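Large adhesion protein (Lap) involved in biofilm formation (Marinobacter hydrocarbonoclasticus, PDB 6XI3) probably helps the bacterium form biofilms, its tandem calcium-binding Ig-like beta-sandwich repeats serving to extend the adhesin towards its target. Local coordinates at residues S33-D38 and N45-T50; T51-N56 and A75-D80; Q58-I63 and E101-D106; N250-L255 and T266-V271. All blocks are in the same frame, centred on the assembly; numbering follows the deposited sequence.

Contact 1. Residues S33-D38 and N45-T50; sequences SLDTVD and NLSGTT
Asp-35 and Ser-47 meet through a short hydrogen bond. The hydroxyl OG of Ser-47 donates to OD2 of Asp-35 over 2.6 Å and uses the syn lone pair of that oxygen. The other carboxylate oxygen, OD1, accepts from Ser-33 OG at 2.9 Å, so a serine from each strand holds the carboxylate. CG of Asp-35 lies anti to the carbonyl carbon (chi1 -60°), which carries the carboxylate along the strands to both hydroxyls. Ser-33 and Ser-47 also form a backbone pair, with N of Ser-33 bonded to O of Ser-47 at 2.8 Å and a return bond from Ser-47 N to Ser-33 O.

Beyond the serines the pairing slips by one residue. Asp-35 and Thr-36 both face Asn-45, which is a classic beta bulge in the hairpin of strands 29-38 and 43-51. The carbonyl O of Asn-45 accepts twice, from Asp-35 N at 2.8 Å and from Thr-36 N at 3.3 Å. Both donors come from the same face of its plane. The bulge turns the side chain of Asp-35 toward the partner strand. Asn-45 N closes the far side with a bond to Thr-36 O.

On the opposite face of the hairpin, CD1 of Leu-34 meets CD2 of Leu-46 at 3.5 Å. Leu-46 is buried there and also packs on Val-100 of strand 96-105. The amide end of Asn-45 is placed from outside: its OD1 accepts from Gly-87 N in strand 82-89, and a water donates to the same oxygen over 2.8 Å.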
loop_
_atom_site.group_PDB
_atom_site.type_symbol
_atom_site.label_atom_id
_atom_site.label_comp_id
_atom_site.label_asym_id
_atom_site.label_seq_id
_atom_site.Cartn_x
_atom_site.Cartn_y
_atom_site.Cartn_z
ATOM N N SER A 33 34.998 -49.181 -18.605
ATOM C CA SER A 33 33.992 -48.883 -17.560
ATOM C C SER A 33 34.521 -47.727 -16.747
ATOM O O SER A 33 35.730 -47.662 -16.567
ATOM C CB SER A 33 33.639 -50.067 -16.684
ATOM O OG SER A 33 34.798 -50.588 -16.097
ATOM N N LEU A 34 33.608 -46.857 -16.313
ATOM C CA LEU A 34 33.902 -45.801 -15.325
ATOM C C LEU A 34 33.534 -46.392 -13.961
ATOM O O LEU A 34 32.355 -46.536 -13.693
ATOM C CB LEU A 34 33.095 -44.568 -15.706
ATOM C CG LEU A 34 33.176 -43.400 -14.733
ATOM C CD1 LEU A 34 34.598 -42.858 -14.624
ATOM C CD2 LEU A 34 32.222 -42.315 -15.179
ATOM N N ASP A 35 34.523 -46.812 -13.182
ATOM C CA ASP A 35 34.284 -47.604 -11.952
ATOM C C ASP A 35 33.896 -46.686 -10.805
ATOM O O ASP A 35 33.024 -47.076 -10.033
ATOM C CB ASP A 35 35.501 -48.417 -11.592
ATOM C CG ASP A 35 35.813 -49.372 -12.729
ATOM O OD1 ASP A 35 34.859 -49.950 -13.270
ATOM O OD2 ASP A 35 36.979 -49.514 -13.046
ATOM N N THR A 36 34.532 -45.535 -10.679
ATOM C CA THR A 36 34.206 -44.602 -9.574
ATOM C C THR A 36 34.454 -43.176 -10.040
ATOM O O THR A 36 35.396 -42.929 -10.786
ATOM C CB THR A 36 34.980 -44.868 -8.269
ATOM O OG1 THR A 36 36.272 -44.282 -8.367
ATOM C CG2 THR A 36 35.156 -46.321 -7.896
ATOM N N VAL A 37 33.592 -42.279 -9.599
ATOM C CA VAL A 37 33.824 -40.821 -9.657
ATOM C C VAL A 37 33.855 -40.381 -8.203
ATOM O O VAL A 37 32.829 -40.623 -7.490
ATOM C CB VAL A 37 32.718 -40.087 -10.423
ATOM C CG1 VAL A 37 32.877 -38.575 -10.332
ATOM C CG2 VAL A 37 32.649 -40.550 -11.858
ATOM N N ASP A 38 34.993 -39.833 -7.789
ATOM C CA ASP A 38 35.180 -39.265 -6.436
ATOM C C ASP A 38 34.953 -37.754 -6.527
ATOM O O ASP A 38 35.890 -37.035 -6.900
ATOM C CB ASP A 38 36.547 -39.674 -5.885
ATOM C CG ASP A 38 36.781 -39.264 -4.440
ATOM O OD1 ASP A 38 36.152 -38.265 -3.991
ATOM O OD2 ASP A 38 37.645 -39.893 -3.808
ATOM N N ASN A 45 38.244 -43.379 -11.551
ATOM C CA ASN A 45 38.918 -44.678 -11.780
ATOM C C ASN A 45 38.198 -45.347 -12.942
ATOM O O ASN A 45 36.905 -45.384 -12.936
ATOM C CB ASN A 45 38.933 -45.561 -10.535
ATOM C CG ASN A 45 39.508 -44.886 -9.306
ATOM O OD1 ASN A 45 40.164 -43.837 -9.396
ATOM N ND2 ASN A 45 39.298 -45.530 -8.159
ATOM N N LEU A 46 39.005 -45.807 -13.903
ATOM C CA LEU A 46 38.572 -46.474 -15.155
ATOM C C LEU A 46 39.233 -47.845 -15.217
ATOM O O LEU A 46 40.382 -47.958 -14.777
ATOM C CB LEU A 46 39.100 -45.691 -16.356
ATOM C CG LEU A 46 38.827 -44.207 -16.368
ATOM C CD1 LEU A 46 39.630 -43.551 -17.460
ATOM C CD2 LEU A 46 37.351 -43.960 -16.575
ATOM N N SER A 47 38.594 -48.782 -15.895
ATOM C CA SER A 47 39.217 -50.063 -16.287
ATOM C C SER A 47 38.624 -50.548 -17.611
ATOM O O SER A 47 37.609 -50.000 -18.088
ATOM C CB SER A 47 39.072 -51.089 -15.180
ATOM O OG SER A 47 37.710 -51.268 -14.819
ATOM N N GLY A 48 39.251 -51.557 -18.201
ATOM C CA GLY A 48 38.601 -52.283 -19.300
ATOM C C GLY A 48 39.323 -53.562 -19.637
ATOM O O GLY A 48 40.259 -53.999 -18.870
ATOM N N THR A 49 38.894 -54.132 -20.746
ATOM C CA THR A 49 39.366 -55.422 -21.293
ATOM C C THR A 49 39.586 -55.235 -22.783
ATOM O O THR A 49 38.939 -54.356 -23.389
ATOM C CB THR A 49 38.358 -56.552 -21.027
ATOM O OG1 THR A 49 37.178 -56.226 -21.770
ATOM C CG2 THR A 49 38.050 -56.710 -19.553
ATOM N N THR A 50 40.400 -56.112 -23.360
ATOM C CA THR A 50 40.658 -56.156 -24.811
ATOM C C THR A 50 40.734 -57.605 -25.222
ATOM O O THR A 50 41.083 -58.414 -24.373
ATOM C CB THR A 50 41.956 -55.445 -25.219
ATOM O OG1 THR A 50 43.048 -56.108 -24.561
ATOM C CG2 THR A 50 41.915 -53.976 -24.910
HETATM O O HOH W 1 38.658 -41.876 -8.098
#

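Contact 2. Residues T51-N56 and A75-D80; sequences TDVAPN and ATVGAD
Val-53 and Val-77 touch through one methyl each. CG1 of Val-53 lies 3.9 Å from CG2 of Val-77, and the two side chains cross at about a right angle. Both valines are buried and both hold CG1 opposite the backbone N, with chi1 178° in Val-53 and 177° in Val-77. Different branches nevertheless meet: Val-53 uses the methyl beside its carbonyl carbon, Val-77 the one beside its backbone N. CB of Val-77 also comes near the carbonyl O of Ala-54.

Pro-55 brings CB and CG of its ring against the carbonyl oxygens of Gly-78 and Ala-79. Its CB is 3.5 Å from O of Gly-78, and its CG approaches O of Ala-79. CA of Pro-55 makes a CH...O contact with O of Val-77.

The contact joins two parts of one Ig-like beta-sandwich domain. The loop 51-56 connects strand 43-51 of one sheet to strand 58-64 of the other. Residues 75-80 take in the end of strand 70-76 and the turn that leads towards strand 82-89.

A single direct hydrogen bond ties the two segments, from Asn-56 N to Val-77 O at 2.9 Å. The N-H points well at the oxygen (165°). A water also donates to Val-77 O over 2.8 Å. It lies close to Asn-56 OD1 as well, at a separation short enough to make the details doubtful. Thr-76 sets its methyl CG2 3.7 Å from CA of Asn-56. Its hydroxyl OG1 is bonded to Gln-58 NE2. Ala-54 and Pro-55 also pack against Arg-107.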
loop_
_atom_site.group_PDB
_atom_site.type_symbol
_atom_site.label_atom_id
_atom_site.label_comp_id
_atom_site.label_asym_id
_atom_site.label_seq_id
_atom_site.Cartn_x
_atom_site.Cartn_y
_atom_site.Cartn_z
ATOM N N THR A 51 40.424 -57.857 -26.483
ATOM C CA THR A 51 40.623 -59.156 -27.171
ATOM C C THR A 51 41.442 -58.835 -28.409
ATOM O O THR A 51 41.076 -57.847 -29.097
ATOM C CB THR A 51 39.282 -59.819 -27.535
ATOM O OG1 THR A 51 38.485 -59.910 -26.356
ATOM C CG2 THR A 51 39.448 -61.216 -28.089
ATOM N N ASP A 52 42.508 -59.594 -28.653
ATOM C CA ASP A 52 43.303 -59.506 -29.898
ATOM C C ASP A 52 43.974 -58.144 -29.973
ATOM O O ASP A 52 44.259 -57.726 -31.101
ATOM C CB ASP A 52 42.442 -59.635 -31.158
ATOM C CG ASP A 52 41.931 -61.040 -31.373
ATOM O OD1 ASP A 52 42.416 -61.954 -30.671
ATOM O OD2 ASP A 52 41.036 -61.207 -32.232
ATOM N N VAL A 53 44.206 -57.495 -28.834
ATOM C CA VAL A 53 45.141 -56.340 -28.735
ATOM C C VAL A 53 46.420 -56.856 -28.076
ATOM O O VAL A 53 46.321 -57.569 -27.043
ATOM C CB VAL A 53 44.524 -55.165 -27.952
ATOM C CG1 VAL A 53 45.501 -54.014 -27.809
ATOM C CG2 VAL A 53 43.203 -54.687 -28.564
ATOM N N ALA A 54 47.580 -56.523 -28.640
ATOM C CA ALA A 54 48.892 -56.977 -28.123
ATOM C C ALA A 54 49.134 -56.344 -26.761
ATOM O O ALA A 54 48.950 -55.131 -26.588
ATOM C CB ALA A 54 50.027 -56.643 -29.049
ATOM N N PRO A 55 49.594 -57.140 -25.773
ATOM C CA PRO A 55 50.082 -56.562 -24.523
ATOM C C PRO A 55 51.175 -55.530 -24.857
ATOM O O PRO A 55 51.920 -55.746 -25.794
ATOM C CB PRO A 55 50.593 -57.775 -23.741
ATOM C CG PRO A 55 49.897 -58.974 -24.353
ATOM C CD PRO A 55 49.708 -58.615 -25.809
ATOM N N ASN A 56 51.167 -54.404 -24.135
ATOM C CA ASN A 56 52.119 -53.274 -24.242
ATOM C C ASN A 56 51.655 -52.261 -25.294
ATOM O O ASN A 56 52.329 -51.208 -25.445
ATOM C CB ASN A 56 53.558 -53.796 -24.398
ATOM C CG ASN A 56 53.969 -54.622 -23.186
ATOM O OD1 ASN A 56 53.651 -54.251 -22.054
ATOM N ND2 ASN A 56 54.671 -55.730 -23.398
ATOM N N ALA A 75 46.457 -45.612 -21.173
ATOM C CA ALA A 75 46.745 -46.781 -20.322
ATOM C C ALA A 75 47.446 -47.854 -21.133
ATOM O O ALA A 75 47.219 -47.883 -22.354
ATOM C CB ALA A 75 45.463 -47.333 -19.772
ATOM N N THR A 76 48.174 -48.757 -20.468
ATOM C CA THR A 76 48.829 -49.896 -21.164
ATOM C C THR A 76 48.029 -51.198 -20.952
ATOM O O THR A 76 47.632 -51.540 -19.827
ATOM C CB THR A 76 50.305 -50.003 -20.801
ATOM O OG1 THR A 76 51.021 -48.876 -21.319
ATOM C CG2 THR A 76 50.906 -51.287 -21.340
ATOM N N VAL A 77 47.815 -51.930 -22.033
ATOM C CA VAL A 77 47.208 -53.285 -22.034
ATOM C C VAL A 77 48.170 -54.274 -21.373
ATOM O O VAL A 77 49.346 -54.422 -21.844
ATOM C CB VAL A 77 46.822 -53.697 -23.467
ATOM C CG1 VAL A 77 46.275 -55.099 -23.508
ATOM C CG2 VAL A 77 45.830 -52.720 -24.093
ATOM N N GLY A 78 47.675 -54.992 -20.371
ATOM C CA GLY A 78 48.464 -55.984 -19.624
ATOM C C GLY A 78 48.593 -57.289 -20.397
ATOM O O GLY A 78 47.948 -57.439 -21.494
ATOM N N ALA A 79 49.388 -58.210 -19.864
ATOM C CA ALA A 79 49.512 -59.604 -20.338
ATOM C C ALA A 79 48.116 -60.197 -20.574
ATOM O O ALA A 79 47.963 -60.845 -21.580
ATOM C CB ALA A 79 50.329 -60.450 -19.372
ATOM N N ASP A 80 47.144 -59.947 -19.695
ATOM C CA ASP A 80 45.789 -60.577 -19.737
ATOM C C ASP A 80 44.772 -59.733 -20.525
ATOM O O ASP A 80 43.548 -60.066 -20.548
ATOM C CB ASP A 80 45.311 -60.878 -18.319
ATOM C CG ASP A 80 44.920 -59.654 -17.510
ATOM O OD1 ASP A 80 44.938 -58.500 -18.034
ATOM O OD2 ASP A 80 44.574 -59.864 -16.366
HETATM O O HOH W 2 51.760 -55.458 -20.931
#

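Contact 3. Residues Q58-I63 and E101-D106; sequences QVAITI and EASAQD
The flat groups that meet here are the peptide carbonyls of Ala-60, Thr-62, Glu-101 and Ser-103. Strands 58-64 and 96-105 are antiparallel neighbours in the four-stranded sheet of the Ig-like sandwich. Ala-60 and Ser-103 exchange two backbone bonds, each 3.0 Å from N to O and each in the carbonyl plane. Thr-62 N reaches Glu-101 O in the plane too, while Glu-101 N is tilted 17° from the plane of the Thr-62 carbonyl.

One face carries Val-59, Ile-61, Ala-102 and Ala-104, all buried. CG1 of Val-59 packs at 3.8 Å on CB of Ala-102. Tyr-83 of strand 82-89, in the other sheet, is touched by Val-59 and Ala-102. Ile-61 rests on Leu-85 of the same strand.

The other face bears Ala-60, Thr-62, Glu-101 and Ser-103 and is more open. CB of Ala-60 lies 3.7 Å from OG of Ser-103. At the Gln-58 end, a water replaces direct pairing, donating to Gln-58 O and accepting from Gln-105 N. Thr-62 turns OG1 between its backbone N and carbonyl carbon (chi1 64°), which sets this hydroxyl oxygen 3.4 Å from CB of Glu-101.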
loop_
_atom_site.group_PDB
_atom_site.type_symbol
_atom_site.label_atom_id
_atom_site.label_comp_id
_atom_site.label_asym_id
_atom_site.label_seq_id
_atom_site.Cartn_x
_atom_site.Cartn_y
_atom_site.Cartn_z
ATOM N N GLN A 58 48.664 -49.392 -26.258
ATOM C CA GLN A 58 48.010 -48.350 -25.439
ATOM C C GLN A 58 46.524 -48.262 -25.797
ATOM O O GLN A 58 46.152 -48.520 -26.976
ATOM C CB GLN A 58 48.733 -47.011 -25.626
ATOM C CG GLN A 58 49.979 -46.905 -24.756
ATOM C CD GLN A 58 51.076 -47.834 -25.207
ATOM O OE1 GLN A 58 51.527 -47.701 -26.332
ATOM N NE2 GLN A 58 51.526 -48.743 -24.332
ATOM N N VAL A 59 45.722 -47.940 -24.775
ATOM C CA VAL A 59 44.312 -47.509 -24.897
ATOM C C VAL A 59 44.277 -46.005 -24.674
ATOM O O VAL A 59 44.707 -45.571 -23.613
ATOM C CB VAL A 59 43.394 -48.215 -23.901
ATOM C CG1 VAL A 59 41.960 -47.764 -24.093
ATOM C CG2 VAL A 59 43.510 -49.723 -23.982
ATOM N N ALA A 60 43.833 -45.248 -25.672
ATOM C CA ALA A 60 43.659 -43.780 -25.559
ATOM C C ALA A 60 42.292 -43.537 -24.922
ATOM O O ALA A 60 41.300 -44.256 -25.236
ATOM C CB ALA A 60 43.753 -43.106 -26.905
ATOM N N ILE A 61 42.222 -42.574 -24.027
ATOM C CA ILE A 61 40.967 -42.344 -23.290
ATOM C C ILE A 61 40.666 -40.859 -23.361
ATOM O O ILE A 61 41.599 -40.065 -23.214
ATOM C CB ILE A 61 41.108 -42.844 -21.855
ATOM C CG1 ILE A 61 41.089 -44.365 -21.818
ATOM C CG2 ILE A 61 40.019 -42.257 -20.979
ATOM C CD1 ILE A 61 41.791 -44.896 -20.628
ATOM N N THR A 62 39.416 -40.519 -23.599
ATOM C CA THR A 62 38.935 -39.131 -23.383
ATOM C C THR A 62 37.813 -39.173 -22.352
ATOM O O THR A 62 37.005 -40.152 -22.308
ATOM C CB THR A 62 38.529 -38.436 -24.683
ATOM O OG1 THR A 62 37.418 -39.210 -25.129
ATOM C CG2 THR A 62 39.649 -38.393 -25.702
ATOM N N ILE A 63 37.797 -38.155 -21.511
ATOM C CA ILE A 63 36.652 -37.901 -20.606
ATOM C C ILE A 63 36.172 -36.508 -20.972
ATOM O O ILE A 63 36.988 -35.581 -20.874
ATOM C CB ILE A 63 37.048 -38.012 -19.135
ATOM C CG1 ILE A 63 37.929 -39.239 -18.891
ATOM C CG2 ILE A 63 35.772 -38.010 -18.301
ATOM C CD1 ILE A 63 38.258 -39.456 -17.454
ATOM N N GLU A 101 35.435 -42.121 -23.565
ATOM C CA GLU A 101 35.629 -42.825 -24.871
ATOM C C GLU A 101 36.981 -43.536 -24.789
ATOM O O GLU A 101 37.967 -42.878 -24.403
ATOM C CB GLU A 101 35.613 -41.878 -26.080
ATOM C CG GLU A 101 34.270 -41.224 -26.393
ATOM C CD GLU A 101 33.121 -42.133 -26.839
ATOM O OE1 GLU A 101 33.396 -43.257 -27.391
ATOM O OE2 GLU A 101 31.942 -41.727 -26.624
ATOM N N ALA A 102 37.021 -44.839 -25.064
ATOM C CA ALA A 102 38.292 -45.572 -25.147
ATOM C C ALA A 102 38.513 -45.980 -26.601
ATOM O O ALA A 102 37.527 -46.276 -27.284
ATOM C CB ALA A 102 38.258 -46.759 -24.237
ATOM N N SER A 103 39.760 -45.998 -27.055
ATOM C CA SER A 103 40.088 -46.448 -28.430
ATOM C C SER A 103 41.409 -47.205 -28.411
ATOM O O SER A 103 42.320 -46.894 -27.624
ATOM C CB SER A 103 40.087 -45.306 -29.410
ATOM O OG SER A 103 41.183 -44.437 -29.175
ATOM N N ALA A 104 41.494 -48.219 -29.252
ATOM C CA ALA A 104 42.747 -48.952 -29.464
ATOM C C ALA A 104 42.678 -49.606 -30.845
ATOM O O ALA A 104 41.642 -49.434 -31.555
ATOM C CB ALA A 104 42.942 -49.941 -28.334
ATOM N N GLN A 105 43.759 -50.261 -31.228
ATOM C CA GLN A 105 43.827 -51.024 -32.498
ATOM C C GLN A 105 44.113 -52.479 -32.139
ATOM O O GLN A 105 45.002 -52.745 -31.321
ATOM C CB GLN A 105 44.906 -50.469 -33.432
ATOM C CG GLN A 105 44.607 -49.062 -33.929
ATOM C CD GLN A 105 45.045 -48.010 -32.933
ATOM O OE1 GLN A 105 46.116 -48.104 -32.338
ATOM N NE2 GLN A 105 44.198 -47.006 -32.705
ATOM N N ASP A 106 43.435 -53.395 -32.806
ATOM C CA ASP A 106 43.781 -54.826 -32.688
ATOM C C ASP A 106 45.110 -55.048 -33.443
ATOM O O ASP A 106 45.675 -54.094 -34.035
ATOM C CB ASP A 106 42.558 -55.664 -33.068
ATOM C CG ASP A 106 42.277 -55.820 -34.553
ATOM O OD1 ASP A 106 43.153 -55.479 -35.371
ATOM O OD2 ASP A 106 41.190 -56.336 -34.866
HETATM O O HOH W 3 46.120 -49.804 -29.461
HETATM O O HOH W 4 39.830 -42.267 -27.120
#

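Contact 4. Residues N250-L255 and T266-V271; sequences NSQVDL and TATTTV
Val-253 and Val-271 form the tight side of this contact. Their CG2 methyls meet at 3.6 Å, and the side chains cross at about a right angle. Leu-255 lies on the same buried side, with CB 4.2 Å from CB of Ala-267. Backbone bonds run along the whole length. Val-253 N points almost straight at Thr-269 O (2.8 Å, 179°), although it is tilted from the carbonyl plane. The pairing goes past the strands, where Asn-250 N bonds to Val-271 O and Val-271 N to Ser-251 O.

The other face, with Gln-252, Asp-254, Thr-268 and Thr-270, is exposed. Gln-252 is extended, with CG opposite its backbone N (chi1 180°), and CG lies 3.1 Å from Thr-268 OG1. Its NE2 points at Asp-254 OD1, but the 2.5 Å separation is too short to be trusted in detail. Thr-268 OG1 is 3.0 Å from Val-253 O. At the far end a water bonds to Thr-270 OG1 and, weakly, to Asn-250 OD1.

The two strands form a beta hairpin of an Ig-like sandwich domain, with 264-270 at the sheet edge. Strand 290-299 flanks the other strand, 252-258, and Asp-254 shares a backbone bond with Thr-297. Across the sandwich, Val-253 packs on Tyr-277, Ala-267 on Leu-279, Leu-255 on Leu-240 and Val-271 on Thr-244.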
loop_
_atom_site.group_PDB
_atom_site.type_symbol
_atom_site.label_atom_id
_atom_site.label_comp_id
_atom_site.label_asym_id
_atom_site.label_seq_id
_atom_site.Cartn_x
_atom_site.Cartn_y
_atom_site.Cartn_z
ATOM N N ASN A 250 -10.081 -1.308 -1.294
ATOM C CA ASN A 250 -10.810 -1.754 -0.077
ATOM C C ASN A 250 -10.235 -1.157 1.199
ATOM O O ASN A 250 -10.751 -1.511 2.274
ATOM C CB ASN A 250 -10.824 -3.284 0.045
ATOM C CG ASN A 250 -11.579 -3.900 -1.109
ATOM O OD1 ASN A 250 -12.397 -3.232 -1.740
ATOM N ND2 ASN A 250 -11.310 -5.159 -1.404
ATOM N N SER A 251 -9.254 -0.258 1.125
ATOM C CA SER A 251 -8.782 0.466 2.335
ATOM C C SER A 251 -9.966 1.220 2.954
ATOM O O SER A 251 -10.825 1.725 2.225
ATOM C CB SER A 251 -7.649 1.415 2.061
ATOM O OG SER A 251 -6.599 0.727 1.450
ATOM N N GLN A 252 -9.966 1.306 4.271
ATOM C CA GLN A 252 -11.016 1.999 5.041
ATOM C C GLN A 252 -10.698 3.492 5.076
ATOM O O GLN A 252 -9.523 3.859 5.316
ATOM C CB GLN A 252 -11.046 1.439 6.465
ATOM C CG GLN A 252 -12.097 2.098 7.347
ATOM C CD GLN A 252 -12.267 1.363 8.658
ATOM O OE1 GLN A 252 -12.257 0.143 8.710
ATOM N NE2 GLN A 252 -12.490 2.102 9.724
ATOM N N VAL A 253 -11.724 4.304 4.890
ATOM C CA VAL A 253 -11.710 5.768 5.088
ATOM C C VAL A 253 -12.535 6.010 6.343
ATOM O O VAL A 253 -13.704 5.599 6.365
ATOM C CB VAL A 253 -12.298 6.492 3.873
ATOM C CG1 VAL A 253 -12.246 8.008 4.028
ATOM C CG2 VAL A 253 -11.587 6.047 2.603
ATOM N N ASP A 254 -11.960 6.687 7.321
ATOM C CA ASP A 254 -12.647 7.103 8.560
ATOM C C ASP A 254 -12.990 8.568 8.398
ATOM O O ASP A 254 -12.074 9.340 8.020
ATOM C CB ASP A 254 -11.763 6.893 9.778
ATOM C CG ASP A 254 -11.480 5.420 10.010
ATOM O OD1 ASP A 254 -12.376 4.572 9.696
ATOM O OD2 ASP A 254 -10.376 5.147 10.493
ATOM N N LEU A 255 -14.258 8.905 8.627
ATOM C CA LEU A 255 -14.751 10.274 8.447
ATOM C C LEU A 255 -15.285 10.755 9.780
ATOM O O LEU A 255 -15.743 9.925 10.572
ATOM C CB LEU A 255 -15.827 10.328 7.368
ATOM C CG LEU A 255 -15.355 9.928 5.972
ATOM C CD1 LEU A 255 -15.868 8.559 5.624
ATOM C CD2 LEU A 255 -15.808 10.926 4.943
ATOM N N THR A 266 -19.324 9.939 13.485
ATOM C CA THR A 266 -18.322 9.132 12.753
ATOM C C THR A 266 -19.046 8.364 11.647
ATOM O O THR A 266 -20.217 7.950 11.857
ATOM C CB THR A 266 -17.554 8.191 13.686
ATOM O OG1 THR A 266 -18.463 7.198 14.161
ATOM C CG2 THR A 266 -16.909 8.929 14.837
ATOM N N ALA A 267 -18.351 8.202 10.530
ATOM C CA ALA A 267 -18.760 7.412 9.359
ATOM C C ALA A 267 -17.533 6.701 8.810
ATOM O O ALA A 267 -16.390 7.109 9.091
ATOM C CB ALA A 267 -19.385 8.292 8.326
ATOM N N THR A 268 -17.759 5.649 8.049
ATOM C CA THR A 268 -16.641 4.925 7.416
ATOM C C THR A 268 -17.119 4.383 6.059
ATOM O O THR A 268 -18.322 4.186 5.883
ATOM C CB THR A 268 -16.081 3.901 8.412
ATOM O OG1 THR A 268 -14.987 3.243 7.779
ATOM C CG2 THR A 268 -17.089 2.849 8.805
ATOM N N THR A 269 -16.208 4.235 5.100
ATOM C CA THR A 269 -16.477 3.561 3.812
ATOM C C THR A 269 -15.130 3.047 3.311
ATOM O O THR A 269 -14.176 3.110 4.067
ATOM C CB THR A 269 -17.247 4.451 2.825
ATOM O OG1 THR A 269 -17.684 3.574 1.799
ATOM C CG2 THR A 269 -16.469 5.602 2.226
ATOM N N THR A 270 -15.097 2.492 2.114
ATOM C CA THR A 270 -13.889 1.850 1.565
ATOM C C THR A 270 -13.561 2.449 0.204
ATOM O O THR A 270 -14.454 2.945 -0.470
ATOM C CB THR A 270 -14.057 0.330 1.489
ATOM O OG1 THR A 270 -15.160 0.086 0.643
ATOM C CG2 THR A 270 -14.296 -0.311 2.835
ATOM N N VAL A 271 -12.284 2.381 -0.173
ATOM C CA VAL A 271 -11.801 2.948 -1.447
ATOM C C VAL A 271 -12.054 1.915 -2.562
ATOM O O VAL A 271 -11.814 0.726 -2.322
ATOM C CB VAL A 271 -10.312 3.334 -1.298
ATOM C CG1 VAL A 271 -9.710 3.823 -2.592
ATOM C CG2 VAL A 271 -10.098 4.372 -0.212
HETATM O O HOH W 5 -14.630 -2.703 0.404
HETATM O O HOH W 6 -14.946 5.489 11.711
#

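Contacts 1, 2 and 3 belong to one beta-sandwich domain near the N-terminus. Contact 1 pairs strands of one sheet and contact 3 strands of the other. They meet across the core, with Leu-46 CD1 3.8 Å from Ile-61 CG2. Contact 2 lies about 12 Å from contact 3, centre to centre, and touches both: Ala-75 O is 2.8 Å from Val-59 N, and Thr-50 OG1 packs on Val-77 CG1. Contact 4 belongs to a later domain, its centre about 75 Å from that of contact 1. There the Ser-251 side chain is about 12 Å from a bound calcium ion, and that of Val-253 about 12 Å from a bound EDTA molecule.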